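Glycosyl hydrolase family 88 (Pedobacter heparinus, PDB 3WIW) acts as an unsaturated glucuronyl hydrolase specific for heparin, probably releasing the unsaturated uronic acid from heparin fragments. Local coordinates at residues I220-D223 with K228-Q231; F169-D174 with V203-N208; G157-W162 with M177-L182; R246-G251 with W292-H297. One frame throughout, in Å; residues are numbered along the deposited sequence. Where two conformers were deposited one is given.

Contacts 2, 3 and 4 are buried, whereas contact 1 is only partly so and lies farthest from the centre of the chain, on a beta hairpin. Contacts 1 and 2 share a three-stranded sheet: Ile220 O bonds to Val171 N, so the hairpin of contact 1 lies beside the edge strand that contact 2 sets against helix 192-208. Contacts 2 and 3 alternate along the chain and are joined by Thr204 OG1 to Gly157 O. Contact 4 meets contact 2 where Trp250 approaches Asp174. The chemistry differs accordingly: direct backbone bonds in contact 1, methyl packing alone across contact 3, and sparse packing with one bridging water each in contacts 2 and 4.

Contact 1 (I220-D223 with K228-Q231); sequences ISYD and KVLQ
Ser221 and Tyr222 pair antiparallel with Gln231 and Val229 in a beta hairpin, the axes of the two short strand segments running at 125° to each other and approaching to 4.6 Å. Ser221 with Gln231 is a hydrogen-bonded pair and Tyr222 with Val229 a non-hydrogen-bonded one; Leu230 is the extra residue of a classic beta bulge. The evidence is at Ser221 O, which receives Leu230 N at 2.7 Å and, more weakly, Gln231 N at 3.3 Å. On the two sides of this forked acceptor, Ser221 N donates to Gln231 O at 2.9 Å and Asp223 N to Lys228 O at 2.8 Å.

Both methyls of Val229 touch Ile220 CG2. With CG1 anti to the backbone N (chi1 169°), that methyl meets Ile220 CG2 at 3.9 Å, while CG2, equally near the isoleucine, also comes obliquely to Tyr222 CE1 at 3.8 Å. Ile220 CG2 itself sits over one face of the Tyr222 ring, 3.5 Å above its plane and displaced toward the rim. Were Val229 an alanine, Ile220 CG2 and Tyr222 CE1 would probably both lose their methyl partners, leaving a gap beside the ring. On the other sheet face the CB atoms of Ser221 and Gln231 lie side by side, and the Gln231 amide then leads away.

Asp223 OD1 accepts from the backbone N of Leu225 and Ser226 within the turn between the strands. Strand 219-222 is the middle strand of its sheet, bonded on its second edge to strand 170-172, and Tyr222 OH joins Asn208 ND2 at the end of helix 192-208.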
loop_
_atom_site.group_PDB
_atom_site.type_symbol
_atom_site.label_atom_id
_atom_site.label_comp_id
_atom_site.label_asym_id
_atom_site.label_seq_id
_atom_site.Cartn_x
_atom_site.Cartn_y
_atom_site.Cartn_z
ATOM N N ILE A 220 12.621 0.638 13.158
ATOM C CA ILE A 220 13.790 0.046 13.801
ATOM C C ILE A 220 15.020 0.763 13.258
ATOM O O ILE A 220 15.187 0.906 12.039
ATOM C CB ILE A 220 13.887 -1.469 13.504
ATOM C CG1 ILE A 220 12.605 -2.190 13.973
ATOM C CG2 ILE A 220 15.131 -2.084 14.156
ATOM C CD1 ILE A 220 12.379 -2.165 15.474
ATOM N N SER A 221 15.871 1.228 14.169
ATOM C CA SER A 221 17.140 1.836 13.796
ATOM C C SER A 221 18.266 0.852 14.042
ATOM O O SER A 221 18.354 0.244 15.118
ATOM C CB SER A 221 17.403 3.113 14.583
ATOM O OG SER A 221 18.583 3.720 14.096
ATOM N N TYR A 222 19.141 0.707 13.052
ATOM C CA TYR A 222 20.235 -0.252 13.129
ATOM C C TYR A 222 21.606 0.401 13.157
ATOM O O TYR A 222 21.775 1.540 12.707
ATOM C CB TYR A 222 20.182 -1.142 11.892
ATOM C CG TYR A 222 18.998 -2.081 11.807
ATOM C CD1 TYR A 222 19.058 -3.353 12.378
ATOM C CD2 TYR A 222 17.842 -1.723 11.118
ATOM C CE1 TYR A 222 17.995 -4.244 12.262
ATOM C CE2 TYR A 222 16.756 -2.606 11.019
ATOM C CZ TYR A 222 16.849 -3.868 11.593
ATOM O OH TYR A 222 15.793 -4.759 11.497
ATOM N N ASP A 223 22.593 -0.350 13.636
ATOM C CA ASP A 223 23.986 0.032 13.529
ATOM C C ASP A 223 24.444 -0.394 12.148
ATOM O O ASP A 223 24.328 -1.570 11.784
ATOM C CB ASP A 223 24.789 -0.719 14.587
ATOM C CG ASP A 223 26.242 -0.300 14.638
ATOM O OD1 ASP A 223 27.005 -0.607 13.692
ATOM O OD2 ASP A 223 26.632 0.305 15.652
ATOM N N LYS A 228 23.357 -4.487 14.473
ATOM C CA LYS A 228 22.588 -4.611 15.703
ATOM C C LYS A 228 21.473 -3.585 15.769
ATOM O O LYS A 228 21.584 -2.481 15.218
ATOM C CB LYS A 228 23.487 -4.473 16.913
ATOM C CG LYS A 228 24.443 -5.643 17.041
ATOM C CD LYS A 228 25.397 -5.453 18.199
ATOM C CE LYS A 228 26.082 -6.759 18.570
ATOM N NZ LYS A 228 26.208 -6.823 20.051
ATOM N N VAL A 229 20.381 -3.953 16.432
ATOM C CA VAL A 229 19.269 -3.033 16.643
ATOM C C VAL A 229 19.661 -2.011 17.704
ATOM O O VAL A 229 20.069 -2.388 18.815
ATOM C CB VAL A 229 18.012 -3.791 17.102
ATOM C CG1 VAL A 229 16.929 -2.822 17.582
ATOM C CG2 VAL A 229 17.476 -4.686 15.981
ATOM N N LEU A 230 19.550 -0.730 17.366
ATOM C CA LEU A 230 19.847 0.333 18.324
ATOM C C LEU A 230 18.590 0.911 18.985
ATOM O O LEU A 230 18.587 1.190 20.184
ATOM C CB LEU A 230 20.635 1.453 17.656
ATOM C CG LEU A 230 21.986 1.045 17.087
ATOM C CD1 LEU A 230 22.565 2.231 16.346
ATOM C CD2 LEU A 230 22.935 0.565 18.206
ATOM N N GLN A 231 17.528 1.114 18.209
ATOM C CA GLN A 231 16.301 1.690 18.749
ATOM C C GLN A 231 15.085 1.057 18.104
ATOM O O GLN A 231 15.140 0.612 16.958
ATOM C CB GLN A 231 16.250 3.214 18.537
ATOM C CG GLN A 231 17.439 4.010 19.079
ATOM C CD GLN A 231 17.473 4.088 20.598
ATOM O OE1 GLN A 231 16.498 3.763 21.274
ATOM N NE2 GLN A 231 18.606 4.519 21.140
#

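Contact 2 (F169-D174 with V203-N208); sequences FPVIID and VTTMKN
Val171 and Ile173 meet Thr205 where an edge strand of the three-stranded sheet, residues 170-172, leads on to Asp174, the predicted proton donor of this alpha6/alpha6-barrel hydrolase. Thr205 belongs to the last turns of helix 192-208. The approach is slight: only 85 Å² is buried in all, and the CA atoms of Ile173 and Thr205 remain 7.7 Å apart.

Direct packing rests on one pair of methyls, Ile173 CD1 and Thr205 CG2, at 4.1 Å. The two side chains cross at about a right angle, so the ends meet without lying alongside one another. Ile173 carries CG1 anti to its backbone N (chi1 -166°), and the bend at chi2 (72°) then brings CD1 nearer to the helix. Val171 CG1 is a looser neighbour, 4.5 Å from Thr205 OG1.

A water bridges the strand backbone and the threonine hydroxyl. It donates to Ile172 O at 2.8 Å and, over a longer 3.3 Å, to Thr205 OG1. Thr205 OG1 also bonds to His201 O one helical turn earlier; as that carbonyl can only accept, the hydroxyl proton is directed there and its oxygen is left to receive the water. Around the contact, Tyr255 of helix 245-262 touches Thr205, while Asp174 OD1 bonds to His218 NE2 and OD2 weakly to Trp250 NE1.

The chemistry is therefore mixed and economical: a single water supplies a partner to the buried carbonyl of Ile172, two residues before Asp174, and the strand and helix are coupled through that solvent molecule, with no direct hydrogen bond across the contact.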
loop_
_atom_site.group_PDB
_atom_site.type_symbol
_atom_site.label_atom_id
_atom_site.label_comp_id
_atom_site.label_asym_id
_atom_site.label_seq_id
_atom_site.Cartn_x
_atom_site.Cartn_y
_atom_site.Cartn_z
ATOM N N PHE A 169 20.539 4.413 10.688
ATOM C CA PHE A 169 20.038 3.522 9.649
ATOM C C PHE A 169 18.613 3.133 9.982
ATOM O O PHE A 169 18.372 2.085 10.565
ATOM C CB PHE A 169 20.953 2.287 9.535
ATOM C CG PHE A 169 20.763 1.489 8.267
ATOM C CD1 PHE A 169 19.697 0.604 8.131
ATOM C CD2 PHE A 169 21.664 1.614 7.208
ATOM C CE1 PHE A 169 19.518 -0.134 6.968
ATOM C CE2 PHE A 169 21.488 0.879 6.029
ATOM C CZ PHE A 169 20.422 -0.005 5.912
ATOM N N PRO A 170 17.666 3.999 9.622
ATOM C CA PRO A 170 16.268 3.746 9.955
ATOM C C PRO A 170 15.598 2.852 8.928
ATOM O O PRO A 170 15.769 3.058 7.709
ATOM C CB PRO A 170 15.649 5.141 9.921
ATOM C CG PRO A 170 16.472 5.876 8.853
ATOM C CD PRO A 170 17.857 5.292 8.944
ATOM N N VAL A 171 14.826 1.882 9.412
ATOM C CA VAL A 171 14.022 1.011 8.544
ATOM C C VAL A 171 12.589 1.049 9.057
ATOM O O VAL A 171 12.331 0.784 10.241
ATOM C CB VAL A 171 14.551 -0.445 8.579
ATOM C CG1 VAL A 171 13.691 -1.352 7.676
ATOM C CG2 VAL A 171 16.002 -0.483 8.127
ATOM N N ILE A 172 11.655 1.422 8.198
ATOM C CA ILE A 172 10.258 1.497 8.610
ATOM C C ILE A 172 9.472 0.286 8.117
ATOM O O ILE A 172 9.852 -0.340 7.128
ATOM C CB ILE A 172 9.592 2.832 8.173
ATOM C CG1 ILE A 172 9.382 2.955 6.646
ATOM C CG2 ILE A 172 10.416 3.999 8.698
ATOM C CD1 ILE A 172 8.804 4.329 6.233
ATOM N N ILE A 173 8.385 -0.043 8.805
ATOM C CA ILE A 173 7.576 -1.194 8.442
ATOM C C ILE A 173 7.051 -1.054 6.991
ATOM O O ILE A 173 6.915 -2.064 6.265
ATOM C CB ILE A 173 6.434 -1.406 9.481
ATOM C CG1 ILE A 173 5.799 -2.783 9.319
ATOM C CG2 ILE A 173 5.343 -0.315 9.367
ATOM C CD1 ILE A 173 6.686 -3.952 9.792
ATOM N N ASP A 174 6.757 0.186 6.574
ATOM C CA ASP A 174 6.232 0.457 5.226
ATOM C C ASP A 174 7.188 -0.070 4.136
ATOM O O ASP A 174 6.763 -0.349 3.010
ATOM C CB ASP A 174 6.017 1.957 4.972
ATOM C CG ASP A 174 5.546 2.758 6.198
ATOM O OD1 ASP A 174 6.045 2.569 7.333
ATOM O OD2 ASP A 174 4.730 3.674 5.977
ATOM N N VAL A 203 13.175 -11.077 5.950
ATOM C CA VAL A 203 13.599 -11.917 7.073
ATOM C C VAL A 203 14.089 -11.075 8.259
ATOM O O VAL A 203 13.662 -11.283 9.405
ATOM C CB VAL A 203 14.665 -12.951 6.631
ATOM C CG1 VAL A 203 15.201 -13.702 7.837
ATOM C CG2 VAL A 203 14.056 -13.934 5.624
ATOM N N THR A 204 14.946 -10.090 7.989
ATOM C CA THR A 204 15.454 -9.212 9.039
ATOM C C THR A 204 14.281 -8.485 9.745
ATOM O O THR A 204 14.229 -8.394 10.973
ATOM C CB THR A 204 16.391 -8.185 8.401
ATOM O OG1 THR A 204 17.456 -8.880 7.734
ATOM C CG2 THR A 204 16.962 -7.213 9.439
ATOM N N THR A 205 13.332 -7.983 8.967
ATOM C CA THR A 205 12.196 -7.250 9.488
ATOM C C THR A 205 11.300 -8.173 10.293
ATOM O O THR A 205 10.707 -7.760 11.300
ATOM C CB THR A 205 11.454 -6.589 8.318
ATOM O OG1 THR A 205 12.334 -5.616 7.725
ATOM C CG2 THR A 205 10.182 -5.900 8.801
ATOM N N MET A 206 11.223 -9.429 9.874
ATOM C CA MET A 206 10.364 -10.384 10.541
ATOM C C MET A 206 10.839 -10.603 11.977
ATOM O O MET A 206 10.027 -10.739 12.907
ATOM C CB MET A 206 10.338 -11.679 9.727
ATOM C CG MET A 206 9.273 -12.654 10.125
ATOM S SD MET A 206 9.008 -14.009 8.975
ATOM C CE MET A 206 8.789 -15.278 10.179
ATOM N N LYS A 207 12.158 -10.624 12.154
ATOM C CA LYS A 207 12.756 -10.717 13.474
ATOM C C LYS A 207 12.585 -9.412 14.286
ATOM O O LYS A 207 12.048 -9.415 15.394
ATOM C CB LYS A 207 14.233 -11.064 13.349
ATOM C CG LYS A 207 14.931 -11.159 14.678
ATOM C CD LYS A 207 16.406 -11.467 14.504
ATOM C CE LYS A 207 17.092 -11.561 15.857
ATOM N NZ LYS A 207 18.564 -11.710 15.724
ATOM N N ASN A 208 12.999 -8.286 13.722
ATOM C CA ASN A 208 13.218 -7.096 14.533
ATOM C C ASN A 208 12.033 -6.148 14.654
ATOM O O ASN A 208 11.922 -5.426 15.644
ATOM C CB ASN A 208 14.454 -6.345 14.032
ATOM C CG ASN A 208 15.696 -7.188 14.108
ATOM O OD1 ASN A 208 15.961 -7.817 15.144
ATOM N ND2 ASN A 208 16.460 -7.223 13.022
HETATM O O HOH W 1 10.596 -3.044 6.722
#

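Contact 3 (G157-W162 with M177-L182)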
loop_
_atom_site.group_PDB
_atom_site.type_symbol
_atom_site.label_atom_id
_atom_site.label_comp_id
_atom_site.label_asym_id
_atom_site.label_seq_id
_atom_site.Cartn_x
_atom_site.Cartn_y
_atom_site.Cartn_z
ATOM N N GLY A 157 21.419 -6.254 6.584
ATOM C CA GLY A 157 20.412 -7.148 6.043
ATOM C C GLY A 157 19.091 -6.443 5.735
ATOM O O GLY A 157 18.032 -7.069 5.789
ATOM N N ALA A 158 19.132 -5.148 5.404
ATOM C CA ALA A 158 17.895 -4.403 5.103
ATOM C C ALA A 158 18.189 -3.200 4.220
ATOM O O ALA A 158 19.323 -2.713 4.159
ATOM C CB ALA A 158 17.198 -3.943 6.391
ATOM N N ILE A 159 17.154 -2.747 3.516
ATOM C CA ILE A 159 17.138 -1.480 2.811
ATOM C C ILE A 159 16.980 -0.345 3.815
ATOM O O ILE A 159 16.124 -0.400 4.709
ATOM C CB ILE A 159 15.956 -1.444 1.828
ATOM C CG1 ILE A 159 16.167 -2.495 0.719
ATOM C CG2 ILE A 159 15.764 -0.025 1.260
ATOM C CD1 ILE A 159 14.967 -2.685 -0.164
ATOM N N ARG A 160 17.842 0.667 3.700
ATOM C CA ARG A 160 17.696 1.897 4.468
ATOM C C ARG A 160 16.479 2.664 3.958
ATOM O O ARG A 160 16.416 3.020 2.779
ATOM C CB ARG A 160 18.944 2.761 4.305
ATOM C CG ARG A 160 18.928 3.937 5.258
ATOM C CD ARG A 160 20.165 4.750 5.123
ATOM N NE ARG A 160 20.093 5.934 5.963
ATOM C CZ ARG A 160 21.139 6.682 6.289
ATOM N NH1 ARG A 160 22.357 6.349 5.868
ATOM N NH2 ARG A 160 20.955 7.762 7.041
ATOM N N SER A 161 15.509 2.956 4.819
ATOM C CA SER A 161 14.286 3.599 4.332
ATOM C C SER A 161 14.519 5.047 3.918
ATOM O O SER A 161 14.081 5.464 2.828
ATOM C CB SER A 161 13.180 3.515 5.380
ATOM O OG SER A 161 12.856 2.169 5.620
ATOM N N TRP A 162 15.225 5.812 4.737
ATOM C CA TRP A 162 15.476 7.201 4.372
ATOM C C TRP A 162 16.777 7.709 4.921
ATOM O O TRP A 162 17.402 7.072 5.772
ATOM C CB TRP A 162 14.331 8.108 4.795
ATOM C CG TRP A 162 14.139 8.197 6.286
ATOM C CD1 TRP A 162 15.058 8.602 7.219
ATOM C CD2 TRP A 162 12.929 7.931 7.008
ATOM N NE1 TRP A 162 14.500 8.573 8.473
ATOM C CE2 TRP A 162 13.195 8.164 8.372
ATOM C CE3 TRP A 162 11.650 7.503 6.633
ATOM C CZ2 TRP A 162 12.224 7.995 9.363
ATOM C CZ3 TRP A 162 10.687 7.336 7.612
ATOM C CH2 TRP A 162 10.979 7.577 8.966
ATOM N N MET A 177 6.536 -2.997 1.742
ATOM C CA MET A 177 5.732 -2.866 0.523
ATOM C C MET A 177 6.623 -2.651 -0.681
ATOM O O MET A 177 6.302 -3.108 -1.780
ATOM C CB MET A 177 4.749 -1.707 0.672
ATOM C CG MET A 177 3.776 -1.890 1.837
ATOM S SD MET A 177 2.637 -3.268 1.610
ATOM C CE MET A 177 1.681 -2.626 0.223
ATOM N N ASN A 178 7.728 -1.933 -0.471
ATOM C CA ASN A 178 8.678 -1.623 -1.530
ATOM C C ASN A 178 9.494 -2.830 -1.991
ATOM O O ASN A 178 10.160 -2.767 -3.003
ATOM C CB ASN A 178 9.542 -0.455 -1.073
ATOM C CG ASN A 178 8.770 0.834 -1.058
ATOM O OD1 ASN A 178 8.209 1.230 -2.077
ATOM N ND2 ASN A 178 8.711 1.498 0.099
ATOM N N LEU A 179 9.444 -3.935 -1.249
ATOM C CA LEU A 179 10.115 -5.168 -1.665
ATOM C C LEU A 179 9.511 -5.789 -2.920
ATOM O O LEU A 179 10.225 -6.452 -3.672
ATOM C CB LEU A 179 10.125 -6.193 -0.536
ATOM C CG LEU A 179 10.741 -5.720 0.776
ATOM C CD1 LEU A 179 10.752 -6.883 1.753
ATOM C CD2 LEU A 179 12.124 -5.099 0.579
ATOM N N GLU A 180 8.216 -5.553 -3.160
ATOM C CA GLU A 180 7.538 -6.201 -4.286
ATOM C C GLU A 180 8.265 -5.848 -5.599
ATOM O O GLU A 180 8.503 -6.705 -6.464
ATOM C CB GLU A 180 6.063 -5.794 -4.343
ATOM C CG GLU A 180 5.321 -6.661 -5.361
ATOM C CD GLU A 180 3.855 -6.353 -5.476
ATOM O OE1 GLU A 180 3.221 -6.828 -6.441
ATOM O OE2 GLU A 180 3.315 -5.698 -4.576
ATOM N N TYR A 181 8.610 -4.571 -5.725
ATOM C CA TYR A 181 9.368 -4.061 -6.858
ATOM C C TYR A 181 10.649 -4.865 -7.078
ATOM O O TYR A 181 10.939 -5.291 -8.214
ATOM C CB TYR A 181 9.697 -2.606 -6.586
ATOM C CG TYR A 181 10.313 -1.811 -7.740
ATOM C CD1 TYR A 181 10.407 -2.296 -9.055
ATOM C CD2 TYR A 181 10.784 -0.514 -7.479
ATOM C CE1 TYR A 181 10.966 -1.483 -10.065
ATOM C CE2 TYR A 181 11.314 0.288 -8.449
ATOM C CZ TYR A 181 11.414 -0.189 -9.740
ATOM O OH TYR A 181 11.940 0.651 -10.686
ATOM N N LEU A 182 11.412 -5.125 -6.017
ATOM C CA LEU A 182 12.669 -5.858 -6.160
ATOM C C LEU A 182 12.463 -7.337 -6.439
ATOM O O LEU A 182 13.278 -7.922 -7.157
ATOM C CB LEU A 182 13.544 -5.697 -4.927
ATOM C CG LEU A 182 14.311 -4.399 -4.757
ATOM C CD1 LEU A 182 15.240 -4.514 -3.557
ATOM C CD2 LEU A 182 15.095 -4.087 -6.018
#
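Ile159 alone carries residues 157-162 onto Leu179 and Leu182, fitting the small two-stranded antiparallel sheet, strands 152-153 and 158-159, against helix 175-188 of the alpha6/alpha6 barrel. Gly157 leads in as part of a G1 beta bulge with Ala158, at a positive phi (79°), where a CB would press on the carbonyl O of the preceding residue. Gly157 O receives a hydrogen bond from Thr204 OG1. Ala158 follows in the strand, its methyl resting on Val171.

At Ile159 the side chain projects toward the helix; CG1 and CD1 run out in an extended chain (chi2 171°), which carries CD1 to the leucines. CD1 of Ile159 meets Leu179 CD2 at 3.8 Å, the two side chains sliding past each other in opposite directions. Ile159 CD1 meets Leu182 CD1 at 3.9 Å in another manner, tip to tip. Leu179 and Leu182 are three residues apart, about one helical turn, so the single methyl is shared by two leucines on adjoining turns. The helix is kinked here, with only a weak bond from Glu180 N to Met177 O at 3.4 Å. The residue before Leu179, Asn178, bonds through ND2 to OD1 of Asp116, the predicted nucleophile. The Ile159 backbone N is hydrogen-bonded to His201 ND1.

Arg160 lies on Phe169. Ser161 OG accepts from Ile172 N and donates to Asn175 OD1, linking this loop to the start of the helix. In the conformer given, the Trp162 ring stacks with Phe164, and Trp162 O receives Arg160 NE at 2.9 Å, the donor standing 36° out of the carbonyl plane.

Contact 4 (R246-G251 with W292-H297); sequences RGQAWG and WDFDVH
CD1 and CE1 of the Phe294 ring each lie 4.0 Å from Gln248 CG, which approaches the ring obliquely. The Gln248 amide is turned 76° from the ring plane, so the two flat groups are not stacked; His281 also meets the ring. Of the tryptophans, Trp250 has Arg246 CG over one face, 3.5 Å above the plane and toward the rim, and Trp292 similarly carries Asp293 CB at 3.7 Å. The contact joins the first turns of helix 245-262, a helix of the alpha6/alpha6 barrel, to the long loop between helices 265-279 and 306-322.

A bend at chi2 (-46°) folds the Gln248 chain so that CG faces the phenylalanine while the amide is used on other partners. OE1 accepts from Ser216 N and NE2 donates to Trp244 O, which fixes the amide's rotation. Arg246 and Trp250 are predicted to bind substrate. The Arg246 guanidinium is gripped by a salt bridge to Asp305 and by the carbonyls of Val361 and Gly362, and the Trp250 ring meets that of Phe119 with the planes about 45° apart.

On the loop side, residues 293-296 form a type I beta turn whose closing bond, Val296 N to Asp293 O, is weak. An Asx turn overlaps it: Asp293 OD1 accepts Asp295 N at 2.9 Å through its anti lone pair, while OD2 takes Leu238 N and Ser242 OG. The loop and the helix are finally bridged by a water that accepts from Arg246 N at 3.0 Å and donates to Trp292 O at 2.8 Å.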
loop_
_atom_site.group_PDB
_atom_site.type_symbol
_atom_site.label_atom_id
_atom_site.label_comp_id
_atom_site.label_asym_id
_atom_site.label_seq_id
_atom_site.Cartn_x
_atom_site.Cartn_y
_atom_site.Cartn_z
ATOM N N ARG A 246 -2.108 1.508 10.016
ATOM C CA ARG A 246 -1.603 1.329 8.664
ATOM C C ARG A 246 -0.283 0.541 8.679
ATOM O O ARG A 246 -0.035 -0.269 7.800
ATOM C CB ARG A 246 -1.524 2.651 7.888
ATOM C CG ARG A 246 -1.106 2.436 6.438
ATOM C CD ARG A 246 -1.356 3.665 5.576
ATOM N NE ARG A 246 -0.575 4.843 5.963
ATOM C CZ ARG A 246 -1.070 5.895 6.626
ATOM N NH1 ARG A 246 -2.331 5.912 7.056
ATOM N NH2 ARG A 246 -0.282 6.929 6.906
ATOM N N GLY A 247 0.527 0.738 9.707
ATOM C CA GLY A 247 1.727 -0.067 9.864
ATOM C C GLY A 247 1.429 -1.543 10.040
ATOM O O GLY A 247 2.123 -2.386 9.463
ATOM N N GLN A 248 0.419 -1.868 10.844
ATOM C CA GLN A 248 0.051 -3.276 10.999
ATOM C C GLN A 248 -0.367 -3.838 9.636
ATOM O O GLN A 248 0.001 -4.977 9.297
ATOM C CB GLN A 248 -1.094 -3.466 12.002
ATOM C CG GLN A 248 -0.911 -2.787 13.365
ATOM C CD GLN A 248 0.481 -3.018 13.966
ATOM O OE1 GLN A 248 0.846 -4.135 14.356
ATOM N NE2 GLN A 248 1.259 -1.947 14.065
ATOM N N ALA A 249 -1.114 -3.035 8.870
ATOM C CA ALA A 249 -1.572 -3.413 7.536
ATOM C C ALA A 249 -0.384 -3.631 6.589
ATOM O O ALA A 249 -0.355 -4.633 5.869
ATOM C CB ALA A 249 -2.485 -2.352 6.967
ATOM N N TRP A 250 0.597 -2.728 6.589
ATOM C CA TRP A 250 1.771 -2.912 5.715
ATOM C C TRP A 250 2.488 -4.215 6.063
ATOM O O TRP A 250 2.991 -4.898 5.178
ATOM C CB TRP A 250 2.763 -1.789 5.906
ATOM C CG TRP A 250 2.404 -0.391 5.487
ATOM C CD1 TRP A 250 2.842 0.747 6.133
ATOM C CD2 TRP A 250 1.698 0.069 4.309
ATOM N NE1 TRP A 250 2.408 1.864 5.475
ATOM C CE2 TRP A 250 1.726 1.485 4.340
ATOM C CE3 TRP A 250 1.013 -0.568 3.253
ATOM C CZ2 TRP A 250 1.148 2.287 3.332
ATOM C CZ3 TRP A 250 0.419 0.235 2.249
ATOM C CH2 TRP A 250 0.489 1.652 2.310
ATOM N N GLY A 251 2.564 -4.570 7.353
ATOM C CA GLY A 251 3.162 -5.832 7.767
ATOM C C GLY A 251 2.401 -7.028 7.220
ATOM O O GLY A 251 3.003 -7.931 6.625
ATOM N N TRP A 292 -7.158 4.604 13.940
ATOM C CA TRP A 292 -5.895 4.953 13.306
ATOM C C TRP A 292 -4.694 4.299 14.015
ATOM O O TRP A 292 -3.661 4.025 13.395
ATOM C CB TRP A 292 -5.747 6.479 13.230
ATOM C CG TRP A 292 -5.517 7.086 14.572
ATOM C CD1 TRP A 292 -6.477 7.405 15.511
ATOM C CD2 TRP A 292 -4.260 7.411 15.163
ATOM N NE1 TRP A 292 -5.864 7.887 16.659
ATOM C CE2 TRP A 292 -4.502 7.903 16.462
ATOM C CE3 TRP A 292 -2.935 7.315 14.716
ATOM C CZ2 TRP A 292 -3.459 8.332 17.308
ATOM C CZ3 TRP A 292 -1.898 7.740 15.557
ATOM C CH2 TRP A 292 -2.174 8.228 16.839
ATOM N N ASP A 293 -4.830 4.031 15.310
ATOM C CA ASP A 293 -3.861 3.265 16.076
ATOM C C ASP A 293 -4.677 2.356 16.987
ATOM O O ASP A 293 -5.634 2.806 17.644
ATOM C CB ASP A 293 -2.930 4.190 16.879
ATOM C CG ASP A 293 -1.782 3.444 17.561
ATOM O OD1 ASP A 293 -2.037 2.584 18.443
ATOM O OD2 ASP A 293 -0.597 3.722 17.236
ATOM N N PHE A 294 -4.321 1.070 17.030
ATOM C CA PHE A 294 -5.108 0.095 17.780
ATOM C C PHE A 294 -5.085 0.328 19.292
ATOM O O PHE A 294 -5.930 -0.216 20.005
ATOM C CB PHE A 294 -4.611 -1.335 17.518
ATOM C CG PHE A 294 -5.055 -1.920 16.184
ATOM C CD1 PHE A 294 -4.404 -1.633 14.991
ATOM C CD2 PHE A 294 -6.124 -2.804 16.141
ATOM C CE1 PHE A 294 -4.831 -2.202 13.788
ATOM C CE2 PHE A 294 -6.555 -3.370 14.940
ATOM C CZ PHE A 294 -5.906 -3.059 13.762
ATOM N N ASP A 295 -4.135 1.135 19.783
ATOM C CA ASP A 295 -3.928 1.263 21.224
ATOM C C ASP A 295 -4.501 2.522 21.852
ATOM O O ASP A 295 -4.291 2.773 23.041
ATOM C CB ASP A 295 -2.458 1.061 21.579
ATOM C CG ASP A 295 -1.996 -0.341 21.250
ATOM O OD1 ASP A 295 -2.802 -1.285 21.331
ATOM O OD2 ASP A 295 -0.851 -0.514 20.861
ATOM N N VAL A 296 -5.206 3.333 21.073
ATOM C CA VAL A 296 -5.840 4.513 21.636
ATOM C C VAL A 296 -6.844 4.152 22.726
ATOM O O VAL A 296 -7.451 3.090 22.720
ATOM C CB VAL A 296 -6.534 5.374 20.571
ATOM C CG1 VAL A 296 -5.506 5.890 19.565
ATOM C CG2 VAL A 296 -7.665 4.613 19.872
ATOM N N HIS A 297 -7.033 5.058 23.670
ATOM C CA HIS A 297 -7.941 4.762 24.762
ATOM C C HIS A 297 -9.407 5.037 24.379
ATOM O O HIS A 297 -10.321 4.473 24.971
ATOM C CB HIS A 297 -7.570 5.602 25.974
ATOM C CG HIS A 297 -8.004 7.016 25.838
ATOM N ND1 HIS A 297 -7.373 7.901 24.992
ATOM C CD2 HIS A 297 -9.068 7.676 26.353
ATOM C CE1 HIS A 297 -8.000 9.062 25.032
ATOM N NE2 HIS A 297 -9.033 8.953 25.848
HETATM O O HOH W 2 -3.252 4.165 10.607
#